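Local coordinates for protein inorganic pyrophosphatase (Thermus thermophilus, PDB 2PRD) that hydrolyses inorganic pyrophosphate to two phosphate ions, using magnesium as cofactor and working as a homohexamer, at residues Gly27-Tyr32 / Gln49-Asp54; Leu41-Pro46 / Ala141-Lys146; Gly56-Thr61 / Asp67-Leu72. All coordinates share one frame; numbering follows the deposited sequence.

Interaction 1. Residues Gly27-Tyr32 / Gln49-Asp54. With SO4 (sulfate ion), chain B.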
# COMPACT_ATOMS: atom_id res chain seq x y z
N GLY A 27 -6.59 8.51 -7.55
CA GLY A 27 -7.63 9.53 -7.49
C GLY A 27 -7.02 10.92 -7.66
O GLY A 27 -7.73 11.94 -7.64
N ASN A 28 -5.71 10.96 -7.82
CA ASN A 28 -4.92 12.19 -8.02
C ASN A 28 -4.76 12.38 -9.52
O ASN A 28 -4.03 11.66 -10.22
CB ASN A 28 -3.60 12.20 -7.29
CG ASN A 28 -3.63 12.61 -5.85
OD1 ASN A 28 -4.51 13.30 -5.33
ND2 ASN A 28 -2.55 12.27 -5.13
N LYS A 29 -5.53 13.33 -10.07
CA LYS A 29 -5.49 13.55 -11.52
C LYS A 29 -4.34 14.46 -11.91
O LYS A 29 -4.56 15.66 -11.93
CB LYS A 29 -6.82 14.17 -11.95
CG LYS A 29 -7.33 13.80 -13.31
CD LYS A 29 -6.56 14.45 -14.45
CE LYS A 29 -7.26 14.20 -15.79
NZ LYS A 29 -6.32 14.49 -16.93
N TYR A 30 -3.21 13.90 -12.25
CA TYR A 30 -2.02 14.60 -12.66
C TYR A 30 -2.03 14.83 -14.18
O TYR A 30 -2.67 14.09 -14.91
CB TYR A 30 -0.74 13.76 -12.43
CG TYR A 30 -0.45 13.47 -10.99
CD1 TYR A 30 -0.15 14.55 -10.14
CD2 TYR A 30 -0.44 12.18 -10.48
CE1 TYR A 30 0.15 14.30 -8.80
CE2 TYR A 30 -0.22 11.94 -9.13
CZ TYR A 30 0.08 13.02 -8.32
OH TYR A 30 0.41 12.81 -6.99
N GLU A 31 -1.23 15.81 -14.58
CA GLU A 31 -1.11 16.12 -16.01
C GLU A 31 0.28 16.67 -16.29
O GLU A 31 0.73 17.44 -15.44
CB GLU A 31 -1.95 17.35 -16.31
CG GLU A 31 -3.38 17.03 -16.63
CD GLU A 31 -4.12 18.35 -16.92
OE1 GLU A 31 -3.36 19.35 -16.85
OE2 GLU A 31 -5.34 18.28 -17.14
N TYR A 32 0.77 16.39 -17.48
CA TYR A 32 2.08 16.96 -17.83
C TYR A 32 1.82 18.35 -18.40
O TYR A 32 0.93 18.49 -19.24
CB TYR A 32 2.79 16.10 -18.85
CG TYR A 32 4.05 16.77 -19.32
CD1 TYR A 32 5.16 16.75 -18.48
CD2 TYR A 32 4.12 17.42 -20.55
CE1 TYR A 32 6.35 17.36 -18.89
CE2 TYR A 32 5.30 18.03 -20.96
CZ TYR A 32 6.39 17.99 -20.11
OH TYR A 32 7.60 18.56 -20.48
N GLN A 49 -13.64 7.45 -6.31
CA GLN A 49 -13.20 6.75 -7.48
C GLN A 49 -11.72 6.85 -7.75
O GLN A 49 -10.99 7.65 -7.17
CB GLN A 49 -13.89 7.37 -8.77
CG GLN A 49 -15.39 7.39 -8.54
CD GLN A 49 -16.16 8.12 -9.62
OE1 GLN A 49 -16.59 7.51 -10.60
NE2 GLN A 49 -16.34 9.41 -9.42
N PHE A 50 -11.32 6.01 -8.71
CA PHE A 50 -9.93 5.91 -9.18
C PHE A 50 -9.91 5.51 -10.64
O PHE A 50 -10.88 4.90 -11.09
CB PHE A 50 -9.15 4.93 -8.28
CG PHE A 50 -9.70 3.54 -8.24
CD1 PHE A 50 -9.51 2.70 -9.32
CD2 PHE A 50 -10.40 3.09 -7.13
CE1 PHE A 50 -9.99 1.41 -9.30
CE2 PHE A 50 -10.88 1.80 -7.10
CZ PHE A 50 -10.73 0.98 -8.20
N TYR A 51 -8.84 5.87 -11.35
CA TYR A 51 -8.72 5.52 -12.77
C TYR A 51 -8.68 4.02 -12.90
O TYR A 51 -7.90 3.37 -12.18
CB TYR A 51 -7.44 6.16 -13.36
CG TYR A 51 -7.78 7.56 -13.85
CD1 TYR A 51 -7.97 8.61 -12.98
CD2 TYR A 51 -7.94 7.78 -15.21
CE1 TYR A 51 -8.34 9.86 -13.45
CE2 TYR A 51 -8.35 9.02 -15.70
CZ TYR A 51 -8.54 10.05 -14.80
OH TYR A 51 -8.86 11.29 -15.25
N PRO A 52 -9.49 3.48 -13.78
CA PRO A 52 -9.57 2.04 -14.02
C PRO A 52 -8.37 1.49 -14.73
O PRO A 52 -8.17 0.25 -14.85
CB PRO A 52 -10.96 1.93 -14.67
CG PRO A 52 -10.89 3.14 -15.61
CD PRO A 52 -10.44 4.24 -14.64
N GLY A 53 -7.45 2.32 -15.20
CA GLY A 53 -6.22 1.82 -15.87
C GLY A 53 -5.30 3.03 -15.86
O GLY A 53 -5.87 4.08 -15.48
N ASP A 54 -4.07 2.91 -16.28
CA ASP A 54 -3.12 4.02 -16.32
C ASP A 54 -3.43 4.96 -17.47
O ASP A 54 -3.63 4.49 -18.59
CB ASP A 54 -1.62 3.54 -16.39
CG ASP A 54 -1.27 2.52 -15.37
OD1 ASP A 54 -1.44 1.31 -15.62
OD2 ASP A 54 -0.74 2.89 -14.28
S SO4 B . -10.15 15.15 -17.93
O1 SO4 B . -11.15 15.91 -18.75
O2 SO4 B . -10.90 14.24 -16.99
O3 SO4 B . -9.05 14.44 -18.63
O4 SO4 B . -9.47 16.22 -17.09
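K29 lies against the phenol end of Y51, the main side-chain meeting between 27-32 and the loop 49-54. This contact is van der Waals in kind: K29 CE comes to 3.4 Å from Y51 OH. K29 CG approaches the same oxygen, Y51 OH, to 3.5 Å. The lysine bends about its CB-CG bond (chi2 -73°) and then runs extended to NZ, so that its methylenes wrap past the phenol and the two side chains cross obliquely. Y51 sets its ring beside its own backbone N, turned away from the carbonyl carbon (chi1 -89°). F135 and Y139 pack on that ring, which places it in a buried aromatic setting.

The backbone of G27 adds a second, looser meeting at the start of the strand, its CA 3.9 Å from Q49 O and its N near F50 CB.

Charge governs the far end of K29. Its NZ makes a weak hydrogen bond of 3.2 Å to O3 of a bound sulfate, and a long salt bridge of 3.9 Å joins K29 NZ to E31 OE2. R43, Y139 and K140 also bind this sulfate. Y51 OH stays 4.0 Å from the sulfate O2, a neighbour of the anion rather than a ligand. A lysine steadied along its aliphatic part, its ammonium turned to an oxyanion, fits the predicted role of K29 as a substrate ligand in the pyrophosphatase active site.

Interaction 2. Residues Leu41-Pro46 / Ala141-Lys146. With SO4 (sulfate ion), chain B.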
# COMPACT_ATOMS: atom_id res chain seq x y z
N LEU A 41 -0.59 18.83 -10.55
CA LEU A 41 -1.86 18.16 -10.14
C LEU A 41 -2.97 19.03 -10.70
O LEU A 41 -3.06 20.20 -10.35
CB LEU A 41 -1.98 18.08 -8.64
CG LEU A 41 -3.37 17.51 -8.23
CD1 LEU A 41 -3.12 15.99 -8.08
CD2 LEU A 41 -3.84 18.17 -6.99
N ASP A 42 -3.74 18.41 -11.58
CA ASP A 42 -4.86 19.16 -12.18
C ASP A 42 -5.96 19.20 -11.15
O ASP A 42 -6.57 20.25 -10.86
CB ASP A 42 -5.21 18.42 -13.47
CG ASP A 42 -6.39 19.19 -14.06
OD1 ASP A 42 -6.16 20.34 -14.51
OD2 ASP A 42 -7.49 18.63 -13.99
N ARG A 43 -6.21 18.05 -10.49
CA ARG A 43 -7.24 18.07 -9.45
C ARG A 43 -7.32 16.67 -8.86
O ARG A 43 -6.79 15.77 -9.48
CB ARG A 43 -8.62 18.37 -10.04
CG ARG A 43 -9.26 17.21 -10.80
CD ARG A 43 -10.48 17.65 -11.57
NE ARG A 43 -11.15 16.60 -12.31
CZ ARG A 43 -10.89 16.14 -13.53
NH1 ARG A 43 -9.88 16.63 -14.27
NH2 ARG A 43 -11.61 15.20 -14.11
N VAL A 44 -8.00 16.60 -7.74
CA VAL A 44 -8.31 15.34 -7.04
C VAL A 44 -9.76 15.03 -7.40
O VAL A 44 -10.60 15.91 -7.27
CB VAL A 44 -8.12 15.49 -5.53
CG1 VAL A 44 -8.34 14.20 -4.75
CG2 VAL A 44 -6.72 15.98 -5.23
N LEU A 45 -10.03 13.84 -7.91
CA LEU A 45 -11.41 13.46 -8.29
C LEU A 45 -12.29 13.63 -7.06
O LEU A 45 -11.89 13.18 -5.99
CB LEU A 45 -11.41 12.02 -8.78
CG LEU A 45 -10.59 11.57 -9.96
CD1 LEU A 45 -10.83 10.06 -10.18
CD2 LEU A 45 -10.95 12.34 -11.24
N PRO A 46 -13.47 14.25 -7.25
CA PRO A 46 -14.36 14.52 -6.15
C PRO A 46 -15.13 13.34 -5.58
O PRO A 46 -15.59 13.45 -4.43
CB PRO A 46 -15.22 15.66 -6.67
CG PRO A 46 -15.27 15.41 -8.18
CD PRO A 46 -13.92 14.84 -8.53
N ALA A 141 -19.44 13.82 -12.64
CA ALA A 141 -20.77 14.05 -12.11
C ALA A 141 -20.75 15.10 -11.02
O ALA A 141 -21.71 15.92 -11.09
CB ALA A 141 -21.51 12.78 -11.75
N LEU A 142 -19.80 15.17 -10.13
CA LEU A 142 -19.71 16.18 -9.07
C LEU A 142 -19.13 17.51 -9.52
O LEU A 142 -18.98 18.48 -8.75
CB LEU A 142 -18.94 15.60 -7.86
CG LEU A 142 -19.65 14.38 -7.25
CD1 LEU A 142 -18.89 13.68 -6.19
CD2 LEU A 142 -20.96 14.90 -6.61
N GLU A 143 -18.82 17.58 -10.80
CA GLU A 143 -18.27 18.76 -11.44
C GLU A 143 -19.18 19.31 -12.53
O GLU A 143 -18.70 20.01 -13.42
CB GLU A 143 -16.92 18.39 -12.07
CG GLU A 143 -15.80 18.58 -11.03
CD GLU A 143 -14.57 17.84 -11.53
OE1 GLU A 143 -14.72 17.23 -12.60
OE2 GLU A 143 -13.54 17.90 -10.85
N ALA A 144 -20.44 18.98 -12.43
CA ALA A 144 -21.49 19.42 -13.33
C ALA A 144 -21.72 20.93 -13.18
O ALA A 144 -21.84 21.66 -14.16
CB ALA A 144 -22.81 18.73 -13.00
N LYS A 145 -21.79 21.32 -11.92
CA LYS A 145 -22.01 22.69 -11.49
C LYS A 145 -20.79 23.55 -11.83
O LYS A 145 -20.73 24.72 -11.47
CB LYS A 145 -22.23 22.72 -9.96
CG LYS A 145 -20.98 22.32 -9.17
CD LYS A 145 -21.24 22.39 -7.67
CE LYS A 145 -20.21 21.57 -6.89
NZ LYS A 145 -20.32 20.11 -7.24
N LYS A 146 -19.86 22.89 -12.50
CA LYS A 146 -18.61 23.50 -12.97
C LYS A 146 -18.53 23.38 -14.49
O LYS A 146 -17.52 23.65 -15.14
CB LYS A 146 -17.39 22.95 -12.23
CG LYS A 146 -17.51 23.09 -10.72
CD LYS A 146 -16.18 22.96 -9.99
CE LYS A 146 -16.28 23.61 -8.60
NZ LYS A 146 -15.09 23.35 -7.74
S SO4 B . -10.15 15.15 -17.93
O1 SO4 B . -11.15 15.91 -18.75
O2 SO4 B . -10.90 14.24 -16.99
O3 SO4 B . -9.05 14.44 -18.63
O4 SO4 B . -9.47 16.22 -17.09
O HOH W 1 -13.51 14.71 -12.12
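P46 packs its ring on L142 and brings its CD toward E143, and these three residues bury most of the surface between 41-46 and 141-146. P46 CG is 3.7 Å from L142 CB, the two side chains running past each other in opposite directions, and L142 CD1 reaches 3.7 Å from P46 O. P46 CD lies 3.9 Å from E143 OE2.

E143 extends beyond CG to reach R43, and their salt bridge brings R43 NE to 3.1 Å from E143 OE2. The carboxylate is turned 54° out of the guanidinium plane, so the two do not pair flat. A water also links the two, accepting from R43 NH2 and donating to E143 OE1.

D42 OD2 takes the NH1 edge of R43 in plane, at 3.1 Å. R43 gives the sulfate two bonds, R43 NH1 to O4 at 2.9 Å and R43 NH2 to O2 at 3.1 Å, the latter almost straight at 179°; Y139 and K140 bind the same ion. Two carboxylates, a water and the anion thus fix the guanidinium's rotation. D42 and R43 form a classic beta bulge opposite K29, and the whole network is consistent with R43's predicted place in the substrate-binding site.

Interaction 3. Residues Gly56-Thr61 / Asp67-Leu72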
# COMPACT_ATOMS: atom_id res chain seq x y z
N GLY A 56 -2.68 8.40 -19.98
CA GLY A 56 -1.53 9.30 -20.36
C GLY A 56 -1.84 9.72 -21.80
O GLY A 56 -2.99 9.53 -22.17
N PHE A 57 -0.82 10.16 -22.48
CA PHE A 57 -1.01 10.63 -23.86
C PHE A 57 0.02 10.07 -24.78
O PHE A 57 1.07 9.66 -24.25
CB PHE A 57 -0.94 12.19 -23.82
CG PHE A 57 0.40 12.78 -23.52
CD1 PHE A 57 1.39 12.92 -24.48
CD2 PHE A 57 0.70 13.25 -22.25
CE1 PHE A 57 2.62 13.45 -24.19
CE2 PHE A 57 1.93 13.78 -21.93
CZ PHE A 57 2.90 13.91 -22.91
N ILE A 58 -0.24 10.08 -26.11
CA ILE A 58 0.80 9.60 -27.06
C ILE A 58 1.65 10.77 -27.50
O ILE A 58 1.06 11.71 -28.04
CB ILE A 58 0.14 8.88 -28.26
CG1 ILE A 58 -0.74 7.71 -27.77
CG2 ILE A 58 1.28 8.34 -29.14
CD1 ILE A 58 -1.32 6.83 -28.88
N PRO A 59 2.95 10.84 -27.24
CA PRO A 59 3.77 11.97 -27.64
C PRO A 59 3.84 12.14 -29.16
O PRO A 59 3.78 11.13 -29.89
CB PRO A 59 5.11 11.69 -26.96
CG PRO A 59 5.13 10.19 -26.82
CD PRO A 59 3.72 9.79 -26.55
N SER A 60 3.90 13.38 -29.64
CA SER A 60 3.98 13.66 -31.07
C SER A 60 2.75 13.26 -31.87
O SER A 60 2.87 12.63 -32.94
CB SER A 60 5.13 12.86 -31.70
OG SER A 60 6.36 13.44 -31.22
N THR A 61 1.61 13.59 -31.32
CA THR A 61 0.32 13.33 -31.97
C THR A 61 -0.49 14.59 -31.63
O THR A 61 -0.12 15.34 -30.71
CB THR A 61 -0.44 12.09 -31.57
OG1 THR A 61 -0.76 12.12 -30.17
CG2 THR A 61 0.30 10.79 -31.85
N ASP A 67 -5.09 18.68 -28.67
CA ASP A 67 -4.15 18.05 -27.66
C ASP A 67 -3.64 16.75 -28.22
O ASP A 67 -4.21 16.24 -29.22
CB ASP A 67 -4.91 17.86 -26.36
CG ASP A 67 -4.95 19.11 -25.49
OD1 ASP A 67 -3.88 19.71 -25.24
OD2 ASP A 67 -6.07 19.46 -25.04
N PRO A 68 -2.61 16.18 -27.66
CA PRO A 68 -2.13 14.87 -28.15
C PRO A 68 -3.23 13.84 -27.97
O PRO A 68 -4.18 14.16 -27.23
CB PRO A 68 -0.92 14.59 -27.32
CG PRO A 68 -0.57 15.86 -26.63
CD PRO A 68 -1.89 16.60 -26.46
N LEU A 69 -3.12 12.68 -28.63
CA LEU A 69 -4.18 11.64 -28.41
C LEU A 69 -4.03 10.99 -27.04
O LEU A 69 -2.93 10.52 -26.66
CB LEU A 69 -4.01 10.66 -29.54
CG LEU A 69 -4.90 9.47 -29.78
CD1 LEU A 69 -6.36 9.83 -30.10
CD2 LEU A 69 -4.32 8.64 -30.92
N ASP A 70 -5.08 10.94 -26.23
CA ASP A 70 -5.13 10.36 -24.89
C ASP A 70 -5.43 8.85 -24.89
O ASP A 70 -6.09 8.43 -25.84
CB ASP A 70 -6.42 10.89 -24.18
CG ASP A 70 -6.08 12.21 -23.55
OD1 ASP A 70 -4.86 12.38 -23.37
OD2 ASP A 70 -6.99 12.99 -23.29
N GLY A 71 -5.06 8.14 -23.85
CA GLY A 71 -5.39 6.70 -23.84
C GLY A 71 -5.33 6.10 -22.46
O GLY A 71 -4.69 6.68 -21.60
N LEU A 72 -5.99 4.96 -22.34
CA LEU A 72 -6.06 4.19 -21.09
C LEU A 72 -5.37 2.85 -21.25
O LEU A 72 -5.69 2.12 -22.19
CB LEU A 72 -7.55 4.02 -20.78
CG LEU A 72 -7.80 3.80 -19.29
CD1 LEU A 72 -7.75 5.13 -18.55
CD2 LEU A 72 -9.13 3.12 -19.06
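T61 sets OG1 between its backbone N and carbonyl carbon (chi1 60°), where the hydroxyl can grip both segments: it accepts L69 N at 2.9 Å, nearly straight at 171°, and donates to I58 O. F57 uses the same torsion well (chi1 69°), which brings its CD1 to 4.0 Å from P68 CB. The side chains of I58 and L69 lie alongside each other, pointing the same way, with I58 CD1 4.1 Å from L69 CD2.

The main chains are paired as well. G56 and G71 form a hydrogen-bonded antiparallel pair, G56 N to G71 O at 3.1 Å and G71 N to G56 O at 3.0 Å. F57 and D70 follow as a non-hydrogen-bonded pair, and I58 N donates to L69 O at 2.8 Å. P68 CA adds a CA-H...O contact to T61 O.

F57 and D70 share one face of the sheet. On it, D70 OD2 is held by Y55 OH and by a salt bridge to K104 NZ. The arrangement is a beta hairpin, strands 54-57 and 70-74 joined by a long loop, that carries D70, a predicted ligand of two magnesium ions, into the active site.

In the fold
Interactions 1 and 2 meet in the two-stranded sheet of 28-33 and 38-44: K29 pairs by its backbone with D42 and R43, and both contacts touch one sulfate, their centres about 12 Å apart. Their segments alternate along the chain, 27-32, 41-46, 49-54 and then 141-146. Interaction 3 follows interaction 1, centres about 15 Å apart, and both its segments fall between the two of interaction 2. It lies in the mixed six-stranded sheet and touches interaction 1 where L72 packs on P52 and F57 on Y32. Interactions 2 and 3, centres about 21 Å apart, do not touch. K29 and R43 of the two-stranded sheet and D70 of the six-stranded one thus face a common predicted active site.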